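Local coordinates for protein dihydroorotate dehydrogenase (Schistosoma mansoni, PDB 6UY4) that probably catalyses the FMN-dependent oxidation of (S)-dihydroorotate to orotate with a quinone as electron acceptor, a step of de novo pyrimidine (UMP) synthesis, at residues D93-K97 with F143-G147; D83-G87 with A365-A369; L239-D245 with M268-T274. All coordinates share one frame. Numbering follows the deposited sequence.

Interaction 1: D93-K97 with F143-G147; sequences DKDGK and FNSDG
Two irregular loops at the C-terminal side of the TIM barrel meet here mainly through side chains. Segment 93-97 curls into a turn: K94 is near helical (phi/psi -63/-31), G96 takes positive phi (67/36), and D93, with chi1 t, closes the turn by accepting a hydrogen bond at OD1 from K97 N (2.8 Å). The touching parts run 39° apart, CA of K94 lying 6.3 Å from CA of S145 and CA of D95 6.2 Å from CA of D146. Along 143-147, F143 (58/74) turns its side chain away. N144 follows in an extended conformation with chi1 p, which brings OD1 to 3.3 Å from CE of K94; the lysine stretches there through chi1 m and trans chi2 and chi3. S145, more extended still, sets its CA 3.8 Å from OD1 of D95. D146 N gives a weak hydrogen bond to D95 OD1 (3.4 Å, 134°). The carboxylates of D95 and D146, both chi1 m, would repel, with OD2 to OD2 at 3.3 Å, but K97, extended from chi1 m, places NZ 3.7 Å from D95 OD2 and 3.8 Å from D146 OD2, two long salt bridges in one network. G147 leads into helix 147-153; at its backbone angles (95/169) a CB would jam against the carbonyl O of D146, which calls for glycine. K94 belongs to the FMN pocket, so this loop pair borders the cofactor site. R154, just beyond helix 147-153, hydrogen-bonds D95 O, while D93 and S145 lie against strand 109-115 and the loop after it, ahead of helix 99-105 and helix 147-153 respectively.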
loop_
_atom_site.group_PDB
_atom_site.type_symbol
_atom_site.label_atom_id
_atom_site.label_comp_id
_atom_site.label_asym_id
_atom_site.label_seq_id
_atom_site.Cartn_x
_atom_site.Cartn_y
_atom_site.Cartn_z
ATOM N N ASP A 93 -7.048 1.800 5.106
ATOM C CA ASP A 93 -8.183 2.711 4.969
ATOM C C ASP A 93 -8.722 2.612 3.541
ATOM O O ASP A 93 -8.548 3.496 2.701
ATOM C CB ASP A 93 -7.771 4.132 5.327
ATOM C CG ASP A 93 -8.959 5.043 5.543
ATOM O OD1 ASP A 93 -10.096 4.529 5.604
ATOM O OD2 ASP A 93 -8.756 6.271 5.649
ATOM N N LYS A 94 -9.385 1.481 3.277
ATOM C CA LYS A 94 -9.890 1.206 1.935
ATOM C C LYS A 94 -10.935 2.222 1.500
ATOM O O LYS A 94 -11.054 2.514 0.305
ATOM C CB LYS A 94 -10.485 -0.202 1.874
ATOM C CG LYS A 94 -9.498 -1.328 2.115
ATOM C CD LYS A 94 -10.226 -2.660 2.238
ATOM C CE LYS A 94 -9.257 -3.826 2.331
ATOM N NZ LYS A 94 -8.452 -3.977 1.087
ATOM N N ASP A 95 -11.701 2.768 2.444
ATOM C CA ASP A 95 -12.839 3.620 2.129
ATOM C C ASP A 95 -12.647 5.062 2.584
ATOM O O ASP A 95 -13.584 5.861 2.486
ATOM C CB ASP A 95 -14.110 3.037 2.750
ATOM C CG ASP A 95 -14.286 1.563 2.437
ATOM O OD1 ASP A 95 -13.990 1.158 1.293
ATOM O OD2 ASP A 95 -14.712 0.809 3.338
ATOM N N GLY A 96 -11.463 5.414 3.075
ATOM C CA GLY A 96 -11.212 6.777 3.514
ATOM C C GLY A 96 -12.013 7.189 4.730
ATOM O O GLY A 96 -12.437 8.348 4.825
ATOM N N LYS A 97 -12.230 6.266 5.666
ATOM C CA LYS A 97 -13.023 6.546 6.853
ATOM C C LYS A 97 -12.192 7.005 8.043
ATOM O O LYS A 97 -12.746 7.609 8.969
ATOM C CB LYS A 97 -13.825 5.305 7.256
ATOM C CG LYS A 97 -14.784 4.802 6.189
ATOM C CD LYS A 97 -15.490 3.538 6.646
ATOM C CE LYS A 97 -16.477 3.051 5.602
ATOM N NZ LYS A 97 -17.146 1.786 6.012
ATOM N N PHE A 143 -10.145 -6.683 -3.379
ATOM C CA PHE A 143 -10.625 -5.325 -3.641
ATOM C C PHE A 143 -12.082 -5.161 -3.194
ATOM O O PHE A 143 -13.015 -5.102 -3.998
ATOM C CB PHE A 143 -10.466 -4.958 -5.122
ATOM C CG PHE A 143 -9.035 -4.832 -5.572
ATOM C CD1 PHE A 143 -8.726 -4.770 -6.922
ATOM C CD2 PHE A 143 -8.001 -4.771 -4.652
ATOM C CE1 PHE A 143 -7.417 -4.653 -7.344
ATOM C CE2 PHE A 143 -6.689 -4.655 -5.067
ATOM C CZ PHE A 143 -6.397 -4.596 -6.415
ATOM N N ASN A 144 -12.251 -5.085 -1.877
ATOM C CA ASN A 144 -13.545 -4.773 -1.279
ATOM C C ASN A 144 -13.597 -3.270 -1.025
ATOM O O ASN A 144 -12.918 -2.759 -0.128
ATOM C CB ASN A 144 -13.768 -5.573 0.003
ATOM C CG ASN A 144 -12.597 -5.480 0.965
ATOM O OD1 ASN A 144 -11.438 -5.517 0.556
ATOM N ND2 ASN A 144 -12.899 -5.354 2.253
ATOM N N SER A 145 -14.391 -2.559 -1.823
ATOM C CA SER A 145 -14.432 -1.107 -1.766
ATOM C C SER A 145 -15.878 -0.635 -1.791
ATOM O O SER A 145 -16.785 -1.357 -2.212
ATOM C CB SER A 145 -13.648 -0.478 -2.927
ATOM O OG SER A 145 -13.548 0.926 -2.774
ATOM N N ASP A 146 -16.080 0.599 -1.332
ATOM C CA ASP A 146 -17.396 1.224 -1.309
ATOM C C ASP A 146 -17.722 1.979 -2.592
ATOM O O ASP A 146 -18.784 2.605 -2.671
ATOM C CB ASP A 146 -17.505 2.177 -0.114
ATOM C CG ASP A 146 -17.508 1.449 1.215
ATOM O OD1 ASP A 146 -17.436 0.202 1.210
ATOM O OD2 ASP A 146 -17.584 2.125 2.263
ATOM N N GLY A 147 -16.845 1.939 -3.589
ATOM C CA GLY A 147 -17.075 2.619 -4.845
ATOM C C GLY A 147 -16.432 3.995 -4.886
ATOM O O GLY A 147 -15.964 4.538 -3.882
#

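Interaction 2: D83-G87 with A365-A369; sequences DHPIG and AHKVA
In this TIM barrel the last helix packs beside the first barrel strand, as segments 83-87 and 365-369 illustrate. Residues 365-369 are regular helix, part of helix 364-376; 83-85 form a turn leading into the strand at I86 (phi/psi -99/125). The closest CA pair is I86 with A365, 6.9 Å apart. Apolar packing centres on I86, whose chi1 m, chi2 t side chain points toward the helix and puts CD1 3.7 Å from V368 CG1 (chi1 t) and 3.8 Å from A369 CB. The same methyl lies 3.3 Å from A369 N and 3.9 Å from A365 O, pressed on the helix backbone. The aromatic contact is an oblique pair of H84 (chi1 p, chi2 87°) with H366 (chi1 m, chi2 26°): planes at 89°, centroids 5.7 Å apart, and H84 NE2 4.1 Å from H366 CE1. As for polar bonds, H84 ND1 accepts I86 N (3.3 Å, 143°), a bond local to the 83-87 loop, and H84 NE2 pairs with G106 O outside both segments. Neither ring nitrogen of H84 thus bonds to the helix, and strand and helix meet by van der Waals contact, the isoleucine methyl set against V368, the small A369 and the helix backbone.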
loop_
_atom_site.group_PDB
_atom_site.type_symbol
_atom_site.label_atom_id
_atom_site.label_comp_id
_atom_site.label_asym_id
_atom_site.label_seq_id
_atom_site.Cartn_x
_atom_site.Cartn_y
_atom_site.Cartn_z
ATOM N N ASP A 83 6.365 15.201 6.587
ATOM C CA ASP A 83 6.946 15.267 7.923
ATOM C C ASP A 83 8.059 14.242 8.093
ATOM O O ASP A 83 9.038 14.498 8.803
ATOM C CB ASP A 83 5.853 15.060 8.973
ATOM C CG ASP A 83 6.330 15.349 10.383
ATOM O OD1 ASP A 83 7.400 15.971 10.545
ATOM O OD2 ASP A 83 5.627 14.949 11.336
ATOM N N HIS A 84 7.930 13.090 7.445
ATOM C CA HIS A 84 8.938 12.039 7.448
ATOM C C HIS A 84 8.570 11.035 6.355
ATOM O O HIS A 84 7.414 10.980 5.933
ATOM C CB HIS A 84 9.031 11.353 8.822
ATOM C CG HIS A 84 7.714 10.888 9.359
ATOM N ND1 HIS A 84 7.177 9.658 9.046
ATOM C CD2 HIS A 84 6.830 11.486 10.191
ATOM C CE1 HIS A 84 6.017 9.520 9.664
ATOM N NE2 HIS A 84 5.783 10.614 10.364
ATOM N N PRO A 85 9.536 10.246 5.871
ATOM C CA PRO A 85 9.255 9.368 4.721
ATOM C C PRO A 85 8.339 8.190 5.025
ATOM O O PRO A 85 8.092 7.382 4.121
ATOM C CB PRO A 85 10.653 8.879 4.313
ATOM C CG PRO A 85 11.451 8.958 5.565
ATOM C CD PRO A 85 10.952 10.182 6.273
ATOM N N ILE A 86 7.810 8.063 6.240
ATOM C CA ILE A 86 7.051 6.885 6.650
ATOM C C ILE A 86 5.562 7.176 6.535
ATOM O O ILE A 86 5.063 8.147 7.117
ATOM C CB ILE A 86 7.417 6.465 8.083
ATOM C CG1 ILE A 86 8.931 6.324 8.219
ATOM C CG2 ILE A 86 6.716 5.163 8.450
ATOM C CD1 ILE A 86 9.393 6.168 9.637
ATOM N N GLY A 87 4.850 6.323 5.797
ATOM C CA GLY A 87 3.414 6.443 5.652
ATOM C C GLY A 87 2.746 5.085 5.731
ATOM O O GLY A 87 3.409 4.053 5.843
ATOM N N ALA A 365 4.504 4.104 13.855
ATOM C CA ALA A 365 4.731 5.213 12.935
ATOM C C ALA A 365 5.938 6.043 13.358
ATOM O O ALA A 365 6.867 6.255 12.569
ATOM C CB ALA A 365 3.475 6.082 12.847
ATOM N N HIS A 366 5.946 6.514 14.608
ATOM C CA HIS A 366 7.061 7.310 15.108
ATOM C C HIS A 366 8.236 6.466 15.579
ATOM O O HIS A 366 9.363 6.973 15.608
ATOM C CB HIS A 366 6.598 8.218 16.250
ATOM C CG HIS A 366 6.042 9.528 15.789
ATOM N ND1 HIS A 366 5.470 9.698 14.546
ATOM C CD2 HIS A 366 5.990 10.737 16.395
ATOM C CE1 HIS A 366 5.081 10.953 14.412
ATOM N NE2 HIS A 366 5.385 11.605 15.520
ATOM N N LYS A 367 8.000 5.207 15.954
ATOM C CA LYS A 367 9.094 4.336 16.373
ATOM C C LYS A 367 10.147 4.223 15.280
ATOM O O LYS A 367 11.334 4.481 15.512
ATOM C CB LYS A 367 8.562 2.951 16.738
ATOM C CG LYS A 367 9.652 1.946 17.082
ATOM C CD LYS A 367 9.189 0.514 16.856
ATOM C CE LYS A 367 10.288 -0.481 17.195
ATOM N NZ LYS A 367 9.979 -1.850 16.698
ATOM N N VAL A 368 9.722 3.840 14.072
ATOM C CA VAL A 368 10.651 3.697 12.954
ATOM C C VAL A 368 11.346 5.022 12.667
ATOM O O VAL A 368 12.546 5.061 12.367
ATOM C CB VAL A 368 9.913 3.165 11.712
ATOM C CG1 VAL A 368 10.885 2.959 10.558
ATOM C CG2 VAL A 368 9.182 1.873 12.040
ATOM N N ALA A 369 10.602 6.127 12.760
ATOM C CA ALA A 369 11.178 7.447 12.520
ATOM C C ALA A 369 12.290 7.751 13.516
ATOM O O ALA A 369 13.358 8.247 13.140
ATOM C CB ALA A 369 10.081 8.510 12.590
#

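Interaction 3: L239-D245 with M268-T274; sequences LLKISPD and MIISNTT. With FMN (flavin mononucleotide), chain G.
Adjacent parallel strands show how a sheet spends its backbone polarity before its ends reach a ligand. Strands 239-242 and 268-270 run parallel, with a signed crossing angle of -22° and axes 4.4 Å at closest, L240 opposite M268 and K241 opposite I269. I269 N donates to L240 O (2.9 Å), I242 N to I269 O (3.1 Å), and past the strand end N272 N to I242 O (3.0 Å). CA-H...O contacts from M268 CA to L240 O (3.2 Å) and K241 CA to I269 O (3.4 Å) add to the first two acceptors. Joined through helix 248-259, these strands form a beta-alpha-beta unit of the TIM barrel. I242 CG2 packs on M268 CE (3.7 Å), while the all-trans K241 reaches FMN: NZ donates to O3' (3.0 Å), O2 (3.1 Å), N1 (3.2 Å) and, weakly, O2' (3.1 Å). A cis peptide precedes S271, whose O weakly accepts FMN O3' (3.3 Å). P244 CB touches S271 OG (3.3 Å); D245 OD1 forms a salt bridge with K310 NZ.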
loop_
_atom_site.group_PDB
_atom_site.type_symbol
_atom_site.label_atom_id
_atom_site.label_comp_id
_atom_site.label_asym_id
_atom_site.label_seq_id
_atom_site.Cartn_x
_atom_site.Cartn_y
_atom_site.Cartn_z
ATOM N N LEU A 239 1.432 7.240 -9.929
ATOM C CA LEU A 239 2.383 6.236 -9.480
ATOM C C LEU A 239 1.926 4.847 -9.904
ATOM O O LEU A 239 0.730 4.585 -10.056
ATOM C CB LEU A 239 2.566 6.280 -7.959
ATOM C CG LEU A 239 3.566 7.295 -7.400
ATOM C CD1 LEU A 239 3.102 8.727 -7.624
ATOM C CD2 LEU A 239 3.806 7.035 -5.924
ATOM N N LEU A 240 2.896 3.956 -10.094
ATOM C CA LEU A 240 2.643 2.586 -10.515
ATOM C C LEU A 240 3.167 1.641 -9.444
ATOM O O LEU A 240 4.363 1.654 -9.132
ATOM C CB LEU A 240 3.308 2.299 -11.863
ATOM C CG LEU A 240 2.608 1.281 -12.758
ATOM C CD1 LEU A 240 1.185 1.728 -13.054
ATOM C CD2 LEU A 240 3.388 1.068 -14.047
ATOM N N LYS A 241 2.278 0.826 -8.884
ATOM C CA LYS A 241 2.627 -0.117 -7.830
ATOM C C LYS A 241 2.727 -1.514 -8.430
ATOM O O LYS A 241 1.771 -2.001 -9.043
ATOM C CB LYS A 241 1.594 -0.080 -6.706
ATOM C CG LYS A 241 1.948 -0.933 -5.502
ATOM C CD LYS A 241 0.967 -0.693 -4.368
ATOM C CE LYS A 241 1.326 -1.510 -3.142
ATOM N NZ LYS A 241 0.393 -1.236 -2.013
ATOM N N ILE A 242 3.878 -2.155 -8.252
ATOM C CA ILE A 242 4.161 -3.436 -8.879
ATOM C C ILE A 242 4.288 -4.510 -7.804
ATOM O O ILE A 242 4.293 -4.232 -6.604
ATOM C CB ILE A 242 5.429 -3.383 -9.751
ATOM C CG1 ILE A 242 6.669 -3.226 -8.869
ATOM C CG2 ILE A 242 5.338 -2.246 -10.757
ATOM C CD1 ILE A 242 7.969 -3.261 -9.633
ATOM N N SER A 243 4.398 -5.757 -8.255
ATOM C CA SER A 243 4.557 -6.997 -7.512
ATOM C C SER A 243 6.026 -7.395 -7.448
ATOM O O SER A 243 6.770 -7.182 -8.411
ATOM C CB SER A 243 3.755 -8.122 -8.167
ATOM O OG SER A 243 3.979 -9.361 -7.518
ATOM N N PRO A 244 6.475 -7.969 -6.329
ATOM C CA PRO A 244 7.871 -8.414 -6.229
ATOM C C PRO A 244 8.153 -9.740 -6.917
ATOM O O PRO A 244 9.304 -10.191 -6.900
ATOM C CB PRO A 244 8.075 -8.533 -4.713
ATOM C CG PRO A 244 6.728 -8.908 -4.202
ATOM C CD PRO A 244 5.733 -8.186 -5.074
ATOM N N ASP A 245 7.148 -10.370 -7.518
ATOM C CA ASP A 245 7.298 -11.681 -8.132
ATOM C C ASP A 245 7.571 -11.612 -9.628
ATOM O O ASP A 245 7.645 -12.660 -10.278
ATOM C CB ASP A 245 6.048 -12.526 -7.871
ATOM C CG ASP A 245 5.747 -12.671 -6.393
ATOM O OD1 ASP A 245 6.707 -12.687 -5.594
ATOM O OD2 ASP A 245 4.555 -12.763 -6.031
ATOM N N MET A 268 7.096 5.124 -8.761
ATOM C CA MET A 268 6.727 3.725 -8.622
ATOM C C MET A 268 6.732 3.329 -7.153
ATOM O O MET A 268 7.419 3.931 -6.323
ATOM C CB MET A 268 7.669 2.809 -9.413
ATOM C CG MET A 268 7.592 2.991 -10.917
ATOM S SD MET A 268 8.652 1.837 -11.806
ATOM C CE MET A 268 8.015 0.274 -11.205
ATOM N N ILE A 269 5.954 2.296 -6.845
ATOM C CA ILE A 269 5.830 1.757 -5.495
ATOM C C ILE A 269 6.242 0.293 -5.539
ATOM O O ILE A 269 5.647 -0.502 -6.278
ATOM C CB ILE A 269 4.403 1.912 -4.948
ATOM C CG1 ILE A 269 4.051 3.394 -4.794
ATOM C CG2 ILE A 269 4.259 1.188 -3.623
ATOM C CD1 ILE A 269 2.660 3.637 -4.249
ATOM N N ILE A 270 7.259 -0.060 -4.758
ATOM C CA ILE A 270 7.806 -1.413 -4.721
ATOM C C ILE A 270 7.851 -1.850 -3.262
ATOM O O ILE A 270 8.620 -1.293 -2.470
ATOM C CB ILE A 270 9.204 -1.495 -5.355
ATOM C CG1 ILE A 270 9.188 -0.965 -6.792
ATOM C CG2 ILE A 270 9.721 -2.923 -5.324
ATOM C CD1 ILE A 270 9.582 0.494 -6.919
ATOM N N SER A 271 7.039 -2.845 -2.901
ATOM C CA SER A 271 6.131 -3.529 -3.818
ATOM C C SER A 271 4.856 -3.948 -3.093
ATOM O O SER A 271 4.567 -3.464 -1.998
ATOM C CB SER A 271 6.802 -4.762 -4.429
ATOM O OG SER A 271 7.180 -5.684 -3.421
ATOM N N ASN A 272 4.101 -4.858 -3.709
ATOM C CA ASN A 272 2.899 -5.403 -3.088
ATOM C C ASN A 272 3.243 -6.691 -2.346
ATOM O O ASN A 272 4.338 -6.815 -1.789
ATOM C CB ASN A 272 1.813 -5.643 -4.141
ATOM C CG ASN A 272 0.410 -5.586 -3.559
ATOM O OD1 ASN A 272 0.128 -6.180 -2.519
ATOM N ND2 ASN A 272 -0.477 -4.860 -4.230
ATOM N N THR A 273 2.328 -7.656 -2.339
ATOM C CA THR A 273 2.513 -8.903 -1.613
ATOM C C THR A 273 3.014 -10.009 -2.538
ATOM O O THR A 273 2.912 -9.926 -3.764
ATOM C CB THR A 273 1.207 -9.339 -0.941
ATOM O OG1 THR A 273 0.176 -9.464 -1.929
ATOM C CG2 THR A 273 0.780 -8.321 0.104
ATOM N N THR A 274 3.559 -11.057 -1.922
ATOM C CA THR A 274 4.092 -12.214 -2.630
ATOM C C THR A 274 3.114 -13.379 -2.531
ATOM O O THR A 274 2.482 -13.583 -1.490
ATOM C CB THR A 274 5.453 -12.621 -2.055
ATOM O OG1 THR A 274 6.402 -11.575 -2.283
ATOM C CG2 THR A 274 5.966 -13.907 -2.695
HETATM N N1 FMN G . -2.223 -3.020 -1.589
HETATM C C2 FMN G . -2.905 -2.280 -2.534
HETATM O O2 FMN G . -2.286 -1.690 -3.418
HETATM N N3 FMN G . -4.282 -2.199 -2.492
HETATM C C4 FMN G . -4.985 -2.858 -1.504
HETATM O O4 FMN G . -6.212 -2.785 -1.466
HETATM C C4A FMN G . -4.303 -3.604 -0.550
HETATM N N5 FMN G . -5.000 -4.266 0.439
HETATM C C5A FMN G . -4.321 -5.003 1.387
HETATM C C6 FMN G . -5.031 -5.665 2.383
HETATM C C7 FMN G . -4.356 -6.413 3.340
HETATM C C7M FMN G . -5.127 -7.126 4.412
HETATM C C8 FMN G . -2.967 -6.497 3.302
HETATM C C8M FMN G . -2.235 -7.302 4.335
HETATM C C9 FMN G . -2.259 -5.834 2.304
HETATM C C9A FMN G . -2.932 -5.084 1.345
HETATM N N10 FMN G . -2.234 -4.419 0.351
HETATM C C10 FMN G . -2.917 -3.683 -0.596
HETATM C "C1'" FMN G . -0.739 -4.494 0.279
HETATM C "C2'" FMN G . -0.106 -3.403 1.134
HETATM O "O2'" FMN G . -0.613 -2.143 0.757
HETATM C "C3'" FMN G . 1.407 -3.392 0.969
HETATM O "O3'" FMN G . 1.731 -3.335 -0.403
HETATM C "C4'" FMN G . 2.068 -4.618 1.591
HETATM O "O4'" FMN G . 1.252 -5.169 2.602
HETATM C "C5'" FMN G . 3.398 -4.197 2.193
HETATM O "O5'" FMN G . 3.928 -5.218 3.001
HETATM P P FMN G . 4.077 -4.951 4.579
HETATM O O1P FMN G . 4.731 -6.160 5.199
HETATM O O2P FMN G . 4.902 -3.710 4.826
HETATM O O3P FMN G . 2.701 -4.777 5.168
#

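In the fold
Three contacts of one TIM barrel show chemistry following the elements joined. Interactions 2 and 3 are buried and both reach the parallel sheet, yet differ: interaction 3 joins neighbouring strands by backbone hydrogen bonds, while interaction 2 lays the C-terminal helix on the first barrel strand, the barrel's first and last elements meeting by apolar and histidine contacts. Interaction 1, partly buried, joins loops and relies on charged side chains, with long salt bridges and a weak hydrogen bond. Interactions 1 and 3 each supply a lysine to the FMN pocket, although their centres are 20 Å apart; the side chain of I86 lies about 10 Å from the cofactor. Along the chain, interaction 2 encloses both others.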